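Local structure of ABC transporter, periplasmic solute-binding protein (Rhizobium meliloti, 4WED) at residues I300-I305 with A487-V492. The protein probably serves as the periplasmic solute-binding component of an ABC transporter, perhaps for peptides or nickel. Sequence-based numbering, arbitrary orientation.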
loop_
_atom_site.group_PDB
_atom_site.type_symbol
_atom_site.label_atom_id
_atom_site.label_comp_id
_atom_site.label_asym_id
_atom_site.label_seq_id
_atom_site.Cartn_x
_atom_site.Cartn_y
_atom_site.Cartn_z
ATOM N N ILE A 300 -5.864 8.015 -23.869
ATOM C CA ILE A 300 -6.494 8.364 -22.608
ATOM C C ILE A 300 -5.763 9.544 -21.997
ATOM O O ILE A 300 -4.524 9.676 -22.183
ATOM C CB ILE A 300 -6.420 7.153 -21.674
ATOM C CG1 ILE A 300 -7.485 6.144 -22.100
ATOM C CG2 ILE A 300 -6.605 7.554 -20.220
ATOM C CD1 ILE A 300 -7.338 4.765 -21.451
ATOM N N ASP A 301 -6.513 10.396 -21.280
ATOM C CA ASP A 301 -5.938 11.495 -20.501
ATOM C C ASP A 301 -5.974 11.232 -18.982
ATOM O O ASP A 301 -6.990 11.403 -18.326
ATOM C CB ASP A 301 -6.618 12.809 -20.808
ATOM C CG ASP A 301 -5.856 13.989 -20.261
ATOM O OD1 ASP A 301 -5.556 14.033 -19.060
ATOM O OD2 ASP A 301 -5.543 14.894 -21.030
ATOM N N ARG A 302 -4.840 10.835 -18.439
ATOM C CA ARG A 302 -4.733 10.522 -17.031
ATOM C C ARG A 302 -5.022 11.750 -16.203
ATOM O O ARG A 302 -5.636 11.668 -15.160
ATOM C CB ARG A 302 -3.349 9.967 -16.726
ATOM C CG ARG A 302 -3.190 8.521 -17.140
ATOM C CD ARG A 302 -1.884 8.267 -17.851
ATOM N NE ARG A 302 -1.727 6.859 -18.153
ATOM C CZ ARG A 302 -1.931 6.319 -19.342
ATOM N NH1 ARG A 302 -2.296 7.064 -20.359
ATOM N NH2 ARG A 302 -1.767 5.027 -19.515
ATOM N N ALA A 303 -4.557 12.892 -16.680
ATOM C CA ALA A 303 -4.768 14.170 -16.004
ATOM C C ALA A 303 -6.244 14.513 -15.828
ATOM O O ALA A 303 -6.621 15.079 -14.816
ATOM C CB ALA A 303 -4.055 15.280 -16.759
ATOM N N ALA A 304 -7.062 14.183 -16.813
ATOM C CA ALA A 304 -8.507 14.370 -16.736
ATOM C C ALA A 304 -9.099 13.354 -15.753
ATOM O O ALA A 304 -10.030 13.646 -15.010
ATOM C CB ALA A 304 -9.116 14.184 -18.116
ATOM N N ILE A 305 -8.544 12.148 -15.742
ATOM C CA ILE A 305 -8.950 11.147 -14.733
ATOM C C ILE A 305 -8.716 11.730 -13.337
ATOM O O ILE A 305 -9.559 11.617 -12.440
ATOM C CB ILE A 305 -8.129 9.851 -14.805
ATOM C CG1 ILE A 305 -8.121 9.262 -16.211
ATOM C CG2 ILE A 305 -8.661 8.818 -13.815
ATOM C CD1 ILE A 305 -9.258 8.347 -16.512
ATOM N N ALA A 487 1.218 -4.205 -22.135
ATOM C CA ALA A 487 0.424 -5.288 -21.585
ATOM C C ALA A 487 -0.569 -4.800 -20.572
ATOM O O ALA A 487 -1.589 -5.470 -20.345
ATOM C CB ALA A 487 1.308 -6.313 -20.951
ATOM N N ILE A 488 -0.268 -3.643 -19.981
ATOM C CA ILE A 488 -1.129 -3.000 -18.993
ATOM C C ILE A 488 -1.215 -1.507 -19.268
ATOM O O ILE A 488 -0.381 -0.989 -19.988
ATOM C CB ILE A 488 -0.608 -3.229 -17.532
ATOM C CG1 ILE A 488 0.854 -2.800 -17.381
ATOM C CG2 ILE A 488 -0.779 -4.694 -17.108
ATOM C CD1 ILE A 488 1.253 -2.530 -15.936
ATOM N N ALA A 489 -2.205 -0.813 -18.691
ATOM C CA ALA A 489 -2.267 0.681 -18.774
ATOM C C ALA A 489 -2.443 1.320 -17.388
ATOM O O ALA A 489 -3.536 1.459 -16.940
ATOM C CB ALA A 489 -3.382 1.137 -19.743
ATOM N N PRO A 490 -1.337 1.657 -16.694
ATOM C CA PRO A 490 -1.453 2.382 -15.430
ATOM C C PRO A 490 -2.061 3.744 -15.665
ATOM O O PRO A 490 -1.760 4.372 -16.635
ATOM C CB PRO A 490 -0.005 2.507 -14.953
ATOM C CG PRO A 490 0.771 1.491 -15.718
ATOM C CD PRO A 490 0.074 1.369 -17.040
ATOM N N LEU A 491 -2.986 4.167 -14.822
ATOM C CA LEU A 491 -3.713 5.402 -15.084
ATOM C C LEU A 491 -3.229 6.520 -14.167
ATOM O O LEU A 491 -2.504 7.389 -14.602
ATOM C CB LEU A 491 -5.196 5.120 -14.932
ATOM C CG LEU A 491 -5.712 4.092 -15.935
ATOM C CD1 LEU A 491 -7.189 3.878 -15.688
ATOM C CD2 LEU A 491 -5.500 4.623 -17.342
ATOM N N VAL A 492 -3.520 6.417 -12.878
ATOM C CA VAL A 492 -3.070 7.364 -11.879
ATOM C C VAL A 492 -2.593 6.620 -10.605
ATOM O O VAL A 492 -2.977 5.471 -10.355
ATOM C CB VAL A 492 -4.194 8.310 -11.475
ATOM C CG1 VAL A 492 -4.566 9.276 -12.609
ATOM C CG2 VAL A 492 -5.403 7.504 -11.033
#
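The Arg302 guanidinium has CD2 of Leu491 over one face, offset toward the rim and 4.3 Å from NH2, while near its plane it grips the carbonyl oxygen of Pro490 side-on with two nitrogens. NE lies 2.9 Å from Pro490 O, within the carbonyl plane, and NH2 lies 3.0 Å from Pro490 O, tilted from it; neither bond is straight, with N-H...O angles near 140°. The same CD2 of Leu491 meets Ile300 CG2 at 4.3 Å. Val492, with CG1 anti to its own carbonyl carbon (chi1 -69°), directs that methyl at Ile305 CB, 4.2 Å away, and at Arg302 O. Asp301 is the N-cap of helix 302-310, its OD1 accepting from Ala304 N at 2.7 Å. Arg302 NH1 bonds Ser297 O in the preceding helix 290-299. An alanine in place of Arg302 would probably leave Pro490 O without its two donors and Leu491 CD2 without the flat group it covers. This is structural packing of a helix N-terminus against the antiparallel sheet where strand 488-500 pairs with 274-279 in this family 5 solute-binding protein; one buried cationic side chain bonds carbonyls of strand 488-500 and helix 290-299, joining both to helix 302-310.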